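Local coordinates for lactaldehyde dehydrogenase (PDB 2HG2), which catalyses the irreversible NAD-dependent oxidation of L-lactaldehyde, formed from L-fucose and L-rhamnose, to L-lactate, and also oxidises glycolaldehyde to glycolate, at residues 255-260 with 288-293; 220-225 with 244-249. All blocks are in the same frame, centred on the assembly; numbering follows the deposited sequence.

Contact 1 (255-260 with 288-293); sequences KAPAIV and AERVYV. With SO4 (sulfate ion), chain B.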
ATOM      1  N   LYS A 255     -30.436  -7.206   6.037  1.00 33.83           N
ATOM      2  CA  LYS A 255     -31.690  -6.467   6.126  1.00 34.04           C
ATOM      3  C   LYS A 255     -31.322  -5.007   5.908  1.00 32.29           C
ATOM      4  O   LYS A 255     -31.495  -4.188   6.809  1.00 33.22           O
ATOM      5  CB  LYS A 255     -32.292  -6.621   7.529  1.00 36.18           C
ATOM      6  CG  LYS A 255     -33.547  -7.490   7.633  1.00 38.60           C
ATOM      7  CD  LYS A 255     -34.772  -6.868   6.963  1.00 42.11           C
ATOM      8  CE  LYS A 255     -36.043  -7.645   7.318  1.00 43.76           C
ATOM      9  NZ  LYS A 255     -37.261  -7.133   6.623  1.00 46.70           N
ATOM     10  N   ALA A 256     -30.815  -4.712   4.714  1.00 30.29           N
ATOM     11  CA  ALA A 256     -30.370  -3.382   4.315  1.00 27.64           C
ATOM     12  C   ALA A 256     -31.278  -2.192   4.616  1.00 26.91           C
ATOM     13  O   ALA A 256     -32.372  -2.072   4.073  1.00 28.21           O
ATOM     14  CB  ALA A 256     -30.031  -3.385   2.844  1.00 27.70           C
ATOM     15  N   PRO A 257     -30.814  -1.293   5.493  1.00 25.19           N
ATOM     16  CA  PRO A 257     -31.560  -0.089   5.878  1.00 26.07           C
ATOM     17  C   PRO A 257     -31.340   1.079   4.885  1.00 28.00           C
ATOM     18  O   PRO A 257     -30.252   1.233   4.316  1.00 29.57           O
ATOM     19  CB  PRO A 257     -31.084   0.175   7.321  1.00 25.65           C
ATOM     20  CG  PRO A 257     -29.696  -0.564   7.420  1.00 23.77           C
ATOM     21  CD  PRO A 257     -29.831  -1.731   6.514  1.00 25.82           C
ATOM     22  N   ALA A 258     -32.410   1.843   4.638  1.00 28.13           N
ATOM     23  CA  ALA A 258     -32.428   3.007   3.734  1.00 27.08           C
ATOM     24  C   ALA A 258     -32.984   4.165   4.556  1.00 27.62           C
ATOM     25  O   ALA A 258     -34.081   4.062   5.101  1.00 26.48           O
ATOM     26  CB  ALA A 258     -33.352   2.740   2.532  1.00 26.36           C
ATOM     27  N   ILE A 259     -32.222   5.247   4.664  1.00 26.50           N
ATOM     28  CA  ILE A 259     -32.641   6.404   5.437  1.00 27.83           C
ATOM     29  C   ILE A 259     -32.926   7.570   4.506  1.00 30.01           C
ATOM     30  O   ILE A 259     -32.036   8.036   3.792  1.00 29.18           O
ATOM     31  CB  ILE A 259     -31.544   6.845   6.426  1.00 26.30           C
ATOM     32  CG1 ILE A 259     -31.228   5.717   7.401  1.00 25.93           C
ATOM     33  CG2 ILE A 259     -31.984   8.096   7.173  1.00 25.69           C
ATOM     34  CD1 ILE A 259     -30.097   6.047   8.367  1.00 24.18           C
ATOM     35  N   VAL A 260     -34.169   8.037   4.523  1.00 31.05           N
ATOM     36  CA  VAL A 260     -34.582   9.155   3.687  1.00 31.73           C
ATOM     37  C   VAL A 260     -34.825  10.387   4.548  1.00 32.77           C
ATOM     38  O   VAL A 260     -35.776  10.423   5.326  1.00 32.94           O
ATOM     39  CB  VAL A 260     -35.878   8.829   2.934  1.00 31.82           C
ATOM     40  CG1 VAL A 260     -36.229   9.968   1.981  1.00 31.37           C
ATOM     41  CG2 VAL A 260     -35.720   7.512   2.185  1.00 32.58           C
ATOM     42  N   ALA A 288     -32.772  -2.697  -0.328  1.00 56.12           N
ATOM     43  CA  ALA A 288     -33.220  -2.071   0.906  1.00 50.58           C
ATOM     44  C   ALA A 288     -34.392  -2.904   1.401  1.00 47.65           C
ATOM     45  O   ALA A 288     -35.338  -3.158   0.656  1.00 46.58           O
ATOM     46  CB  ALA A 288     -33.666  -0.641   0.640  1.00 49.87           C
ATOM     47  N   GLU A 289     -34.325  -3.338   2.654  1.00 44.93           N
ATOM     48  CA  GLU A 289     -35.380  -4.159   3.226  1.00 41.43           C
ATOM     49  C   GLU A 289     -35.977  -3.493   4.459  1.00 38.56           C
ATOM     50  O   GLU A 289     -36.910  -4.006   5.067  1.00 38.17           O
ATOM     51  CB  GLU A 289     -34.819  -5.544   3.570  1.00 44.87           C
ATOM     52  CG  GLU A 289     -35.882  -6.612   3.785  1.00 49.68           C
ATOM     53  CD  GLU A 289     -35.325  -8.020   3.695  1.00 50.88           C
ATOM     54  OE1 GLU A 289     -34.851  -8.411   2.604  1.00 51.05           O
ATOM     55  OE2 GLU A 289     -35.364  -8.737   4.714  1.00 53.49           O
ATOM     56  N   ARG A 290     -35.424  -2.342   4.820  1.00 35.11           N
ATOM     57  CA  ARG A 290     -35.889  -1.570   5.961  1.00 33.40           C
ATOM     58  C   ARG A 290     -35.795  -0.106   5.548  1.00 33.29           C
ATOM     59  O   ARG A 290     -34.699   0.416   5.350  1.00 33.79           O
ATOM     60  CB  ARG A 290     -34.999  -1.811   7.189  1.00 33.50           C
ATOM     61  CG  ARG A 290     -35.089  -3.208   7.799  1.00 32.31           C
ATOM     62  CD  ARG A 290     -34.370  -3.274   9.152  1.00 32.68           C
ATOM     63  NE  ARG A 290     -32.906  -3.274   9.054  1.00 28.49           N
ATOM     64  CZ  ARG A 290     -32.101  -2.555   9.837  1.00 28.19           C
ATOM     65  NH1 ARG A 290     -32.603  -1.763  10.775  1.00 25.17           N
ATOM     66  NH2 ARG A 290     -30.786  -2.640   9.700  1.00 27.26           N
ATOM     67  N   VAL A 291     -36.937   0.555   5.407  1.00 31.59           N
ATOM     68  CA  VAL A 291     -36.938   1.954   4.999  1.00 31.53           C
ATOM     69  C   VAL A 291     -37.348   2.885   6.129  1.00 30.91           C
ATOM     70  O   VAL A 291     -38.438   2.756   6.672  1.00 31.62           O
ATOM     71  CB  VAL A 291     -37.899   2.199   3.812  1.00 31.72           C
ATOM     72  CG1 VAL A 291     -37.714   3.611   3.295  1.00 32.52           C
ATOM     73  CG2 VAL A 291     -37.648   1.185   2.702  1.00 31.97           C
ATOM     74  N   TYR A 292     -36.466   3.815   6.481  1.00 30.73           N
ATOM     75  CA  TYR A 292     -36.739   4.785   7.531  1.00 31.52           C
ATOM     76  C   TYR A 292     -36.909   6.160   6.886  1.00 33.49           C
ATOM     77  O   TYR A 292     -35.986   6.679   6.257  1.00 31.38           O
ATOM     78  CB  TYR A 292     -35.595   4.818   8.552  1.00 31.70           C
ATOM     79  CG  TYR A 292     -35.359   3.495   9.243  1.00 34.49           C
ATOM     80  CD1 TYR A 292     -34.534   2.524   8.674  1.00 35.36           C
ATOM     81  CD2 TYR A 292     -36.002   3.190  10.444  1.00 35.04           C
ATOM     82  CE1 TYR A 292     -34.359   1.280   9.283  1.00 35.52           C
ATOM     83  CE2 TYR A 292     -35.836   1.952  11.059  1.00 35.02           C
ATOM     84  CZ  TYR A 292     -35.016   1.002  10.473  1.00 36.04           C
ATOM     85  OH  TYR A 292     -34.875  -0.231  11.066  1.00 34.29           O
ATOM     86  N   VAL A 293     -38.096   6.738   7.048  1.00 35.56           N
ATOM     87  CA  VAL A 293     -38.424   8.041   6.464  1.00 36.87           C
ATOM     88  C   VAL A 293     -38.767   9.027   7.567  1.00 38.14           C
ATOM     89  O   VAL A 293     -39.608   8.723   8.410  1.00 39.85           O
ATOM     90  CB  VAL A 293     -39.652   7.918   5.540  1.00 36.45           C
ATOM     91  CG1 VAL A 293     -39.872   9.216   4.786  1.00 36.75           C
ATOM     92  CG2 VAL A 293     -39.468   6.738   4.588  1.00 35.45           C
TER
HETATM   93  S   SO4 B 480     -27.581  -5.305   6.074  1.00 62.36           S
HETATM   94  O1  SO4 B 480     -28.330  -6.365   6.746  1.00 66.86           O
HETATM   95  O2  SO4 B 480     -26.313  -5.129   6.771  1.00 66.99           O
HETATM   96  O3  SO4 B 480     -27.356  -5.648   4.659  1.00 67.03           O
HETATM   97  O4  SO4 B 480     -28.339  -4.041   6.174  1.00 67.80           O

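Contact 2 (220-225 with 244-249); sequences PKVAMV and NITKVC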
ATOM      1  N   PRO A 220     -10.056 -32.111   5.623  1.00 23.07           N
ATOM      2  CA  PRO A 220      -8.762 -31.565   6.042  1.00 21.85           C
ATOM      3  C   PRO A 220      -7.850 -31.010   4.954  1.00 21.17           C
ATOM      4  O   PRO A 220      -6.926 -30.263   5.253  1.00 21.86           O
ATOM      5  CB  PRO A 220      -8.123 -32.731   6.808  1.00 22.33           C
ATOM      6  CG  PRO A 220      -8.714 -33.942   6.155  1.00 23.04           C
ATOM      7  CD  PRO A 220     -10.162 -33.541   5.977  1.00 23.32           C
ATOM      8  N   LYS A 221      -8.094 -31.356   3.697  1.00 21.25           N
ATOM      9  CA  LYS A 221      -7.246 -30.848   2.618  1.00 20.37           C
ATOM     10  C   LYS A 221      -7.690 -29.477   2.115  1.00 19.01           C
ATOM     11  O   LYS A 221      -6.991 -28.847   1.320  1.00 20.25           O
ATOM     12  CB  LYS A 221      -7.221 -31.830   1.444  1.00 21.44           C
ATOM     13  CG  LYS A 221      -6.543 -33.146   1.756  1.00 25.25           C
ATOM     14  CD  LYS A 221      -6.693 -34.106   0.600  1.00 29.12           C
ATOM     15  CE  LYS A 221      -5.960 -35.406   0.879  1.00 30.26           C
ATOM     16  NZ  LYS A 221      -6.080 -36.323  -0.273  1.00 32.52           N
ATOM     17  N   VAL A 222      -8.852 -29.019   2.568  1.00 16.30           N
ATOM     18  CA  VAL A 222      -9.362 -27.721   2.151  1.00 17.06           C
ATOM     19  C   VAL A 222      -8.708 -26.620   2.991  1.00 17.19           C
ATOM     20  O   VAL A 222      -8.735 -26.664   4.220  1.00 18.95           O
ATOM     21  CB  VAL A 222     -10.914 -27.664   2.292  1.00 16.29           C
ATOM     22  CG1 VAL A 222     -11.424 -26.249   2.012  1.00 13.47           C
ATOM     23  CG2 VAL A 222     -11.553 -28.659   1.322  1.00 11.87           C
ATOM     24  N   ALA A 223      -8.092 -25.651   2.326  1.00 16.62           N
ATOM     25  CA  ALA A 223      -7.429 -24.558   3.024  1.00 16.04           C
ATOM     26  C   ALA A 223      -8.455 -23.486   3.391  1.00 18.54           C
ATOM     27  O   ALA A 223      -8.314 -22.786   4.400  1.00 17.95           O
ATOM     28  CB  ALA A 223      -6.333 -23.973   2.152  1.00 12.08           C
ATOM     29  N   MET A 224      -9.491 -23.356   2.567  1.00 17.37           N
ATOM     30  CA  MET A 224     -10.533 -22.378   2.837  1.00 16.46           C
ATOM     31  C   MET A 224     -11.846 -22.712   2.159  1.00 16.73           C
ATOM     32  O   MET A 224     -11.877 -23.134   1.000  1.00 14.50           O
ATOM     33  CB  MET A 224     -10.108 -20.970   2.403  1.00 14.66           C
ATOM     34  CG  MET A 224     -11.207 -19.915   2.638  1.00 15.15           C
ATOM     35  SD  MET A 224     -10.727 -18.192   2.316  1.00 21.68           S
ATOM     36  CE  MET A 224     -10.868 -18.124   0.518  1.00 19.24           C
ATOM     37  N   VAL A 225     -12.933 -22.524   2.895  1.00 15.87           N
ATOM     38  CA  VAL A 225     -14.250 -22.759   2.344  1.00 17.75           C
ATOM     39  C   VAL A 225     -14.929 -21.405   2.255  1.00 18.58           C
ATOM     40  O   VAL A 225     -14.937 -20.637   3.213  1.00 18.31           O
ATOM     41  CB  VAL A 225     -15.104 -23.708   3.215  1.00 18.30           C
ATOM     42  CG1 VAL A 225     -15.203 -23.184   4.646  1.00 18.21           C
ATOM     43  CG2 VAL A 225     -16.486 -23.843   2.600  1.00 15.30           C
ATOM     44  N   ASN A 244     -11.093 -28.650  11.663  1.00 24.69           N
ATOM     45  CA  ASN A 244      -9.745 -28.699  11.114  1.00 24.32           C
ATOM     46  C   ASN A 244      -9.105 -27.321  11.024  1.00 22.85           C
ATOM     47  O   ASN A 244      -8.112 -27.130  10.318  1.00 22.09           O
ATOM     48  CB  ASN A 244      -9.778 -29.353   9.732  1.00 24.71           C
ATOM     49  CG  ASN A 244     -10.193 -30.810   9.791  1.00 28.76           C
ATOM     50  OD1 ASN A 244      -9.526 -31.632  10.419  1.00 31.49           O
ATOM     51  ND2 ASN A 244     -11.298 -31.135   9.140  1.00 28.86           N
ATOM     52  N   ILE A 245      -9.673 -26.368  11.756  1.00 22.07           N
ATOM     53  CA  ILE A 245      -9.174 -24.997  11.755  1.00 20.65           C
ATOM     54  C   ILE A 245      -9.119 -24.493  10.314  1.00 20.35           C
ATOM     55  O   ILE A 245      -8.171 -23.823   9.901  1.00 19.45           O
ATOM     56  CB  ILE A 245      -7.756 -24.893  12.378  1.00 18.89           C
ATOM     57  CG1 ILE A 245      -7.661 -25.748  13.644  1.00 19.29           C
ATOM     58  CG2 ILE A 245      -7.467 -23.439  12.741  1.00 18.51           C
ATOM     59  CD1 ILE A 245      -8.660 -25.351  14.734  1.00 21.33           C
ATOM     60  N   THR A 246     -10.146 -24.838   9.547  1.00 21.50           N
ATOM     61  CA  THR A 246     -10.236 -24.419   8.157  1.00 21.25           C
ATOM     62  C   THR A 246     -10.705 -22.967   8.095  1.00 20.75           C
ATOM     63  O   THR A 246     -11.629 -22.568   8.804  1.00 21.22           O
ATOM     64  CB  THR A 246     -11.219 -25.317   7.385  1.00 23.34           C
ATOM     65  OG1 THR A 246     -10.770 -26.679   7.459  1.00 27.22           O
ATOM     66  CG2 THR A 246     -11.298 -24.895   5.925  1.00 22.53           C
ATOM     67  N   LYS A 247     -10.057 -22.175   7.255  1.00 20.36           N
ATOM     68  CA  LYS A 247     -10.418 -20.770   7.114  1.00 21.25           C
ATOM     69  C   LYS A 247     -11.778 -20.650   6.423  1.00 20.04           C
ATOM     70  O   LYS A 247     -12.120 -21.472   5.569  1.00 18.97           O
ATOM     71  CB  LYS A 247      -9.338 -20.039   6.291  1.00 23.01           C
ATOM     72  CG  LYS A 247      -9.593 -18.551   6.112  1.00 28.16           C
ATOM     73  CD  LYS A 247      -8.592 -17.878   5.161  1.00 29.37           C
ATOM     74  CE  LYS A 247      -8.897 -16.377   5.064  1.00 30.91           C
ATOM     75  NZ  LYS A 247      -8.060 -15.617   4.085  1.00 31.32           N
ATOM     76  N   VAL A 248     -12.567 -19.648   6.804  1.00 16.56           N
ATOM     77  CA  VAL A 248     -13.858 -19.454   6.158  1.00 18.06           C
ATOM     78  C   VAL A 248     -14.034 -18.048   5.599  1.00 19.42           C
ATOM     79  O   VAL A 248     -13.441 -17.077   6.080  1.00 19.25           O
ATOM     80  CB  VAL A 248     -15.057 -19.729   7.104  1.00 18.68           C
ATOM     81  CG1 VAL A 248     -14.974 -21.141   7.658  1.00 17.42           C
ATOM     82  CG2 VAL A 248     -15.096 -18.689   8.220  1.00 17.45           C
ATOM     83  N   CYS A 249     -14.859 -17.961   4.567  1.00 19.67           N
ATOM     84  CA  CYS A 249     -15.188 -16.703   3.918  1.00 20.85           C
ATOM     85  C   CYS A 249     -16.700 -16.822   3.732  1.00 20.60           C
ATOM     86  O   CYS A 249     -17.179 -17.593   2.897  1.00 21.54           O
ATOM     87  CB  CYS A 249     -14.474 -16.601   2.572  1.00 21.96           C
ATOM     88  SG  CYS A 249     -14.694 -15.018   1.740  1.00 30.30           S
TER

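Contact 1 (255-260 with 288-293)
Two neighbouring parallel strands, 257-260 and 290-293, pair through their backbones in the catalytic domain of the aldehyde dehydrogenase fold. Helix 266-277 makes the crossover between them in a beta-alpha-beta unit, and the chain from that helix to the second strand carries Cys285, taken to be the active-site cysteine. Backbone bonds alternate from Ala258 N to Arg290 O, from Tyr292 N to Ala258 O and from Val260 N to Tyr292 O, the last two nearly straight at 174° and 175°. At the entrance to the pair Ala256 O is gripped twice, by Glu289 N at 2.7 Å in the carbonyl plane and by Arg290 N, which approaches from above that plane at 3.2 Å. Arg290 lies alongside Pro257, whose CB sits over one face of the guanidinium. A bend at chi3 (-74°) turns Arg290 NE onto Lys255 O at 2.8 Å, and Arg290 NH1 bonds Tyr292 OH, itself also hydrogen-bonded to Gln375 OE1. With NH1 and NH2 also held by the carbonyls of Met403 and Ala404, the buried guanidinium is fixed in its rotation. Lys255 crosses the Glu289 side chain at about a right angle, forming a salt bridge between NZ and OE2 of 3.1 Å; NZ is also bound by Ile379 O and Thr384 OG1, and OE2 by Thr384 N. The Tyr292 ring turns its CE1 edge to Pro257 CB. Pro257, Ile259 and Tyr292 pack on helix 397-405, whereas Val260, Val291 and Val293 rest on helix 295-310; strands 409-416 and 388-394 flank the pair.

Contact 2 (220-225 with 244-249)
Met224 lays its sulfur over the aliphatic chain of Lys247, SD standing 3.6 Å from CD of the lysine and nearly as close to CE. The two side chains cross at a slant. Lys247 runs out fully extended, while Met224 starts straight and bends only at its last torsion (chi3 80°); the same SD reaches Cys249 CB at 4.1 Å. The ammonium of Lys247 finds its partner outside the pair, in the carbonyl oxygen of Glu468. On the other face of the sheet Val225 and Val248 lie side by side, their CG1 methyls 3.6 Å apart. Val225 CG1 is placed between its backbone N and carbonyl carbon (chi1 55°), which also brings it against Lys247 O. The strands that bear these side chains, 222-228 and 247-251, run parallel as adjacent members of a beta-alpha-beta unit in the NAD-binding domain, a Rossmann-like fold in this family, with helix 231-242 as the crossover. Val225 N donates to Lys247 O at 3.0 Å, and Cys249 N to Val225 O at 3.0 Å; the first bond of the series, from Lys247 N to Ala223 O, is weak. A Schellman motif with Ile245 at its C-prime position ends the helix and leads into strand 247-251. Within that turn Thr246 sets its CG2 methyl 3.6 Å from Val222 O, and one residue before Ile245 the Asn244 amide lies beside the Pro220 ring. Val225 and Val248 also pack on helix 231-242, Met224 touches Leu143 of strand 134-149, and Asn244 packs on Lys454 of a second subunit.

Contacts 1 and 2 are parallel strand pairs from two consecutive beta-alpha-beta units: strand 247-251 closes contact 2, and strand 257-260, the next in the chain, opens contact 1. They belong to different sheets on opposite sides of the chain's centre, with their own centres about 35 Å apart and nearest atoms about 17 Å apart, so they do not touch. The active site draws on residues next to both. Glu251 follows contact 2 in sequence, and its side chain is about 7 Å from that of Cys249; Cys285 precedes contact 1, its side chain about 7 Å from that of Glu289. Asn286, which binds lactate, is likewise about 7 Å from Ala256, side chain to side chain.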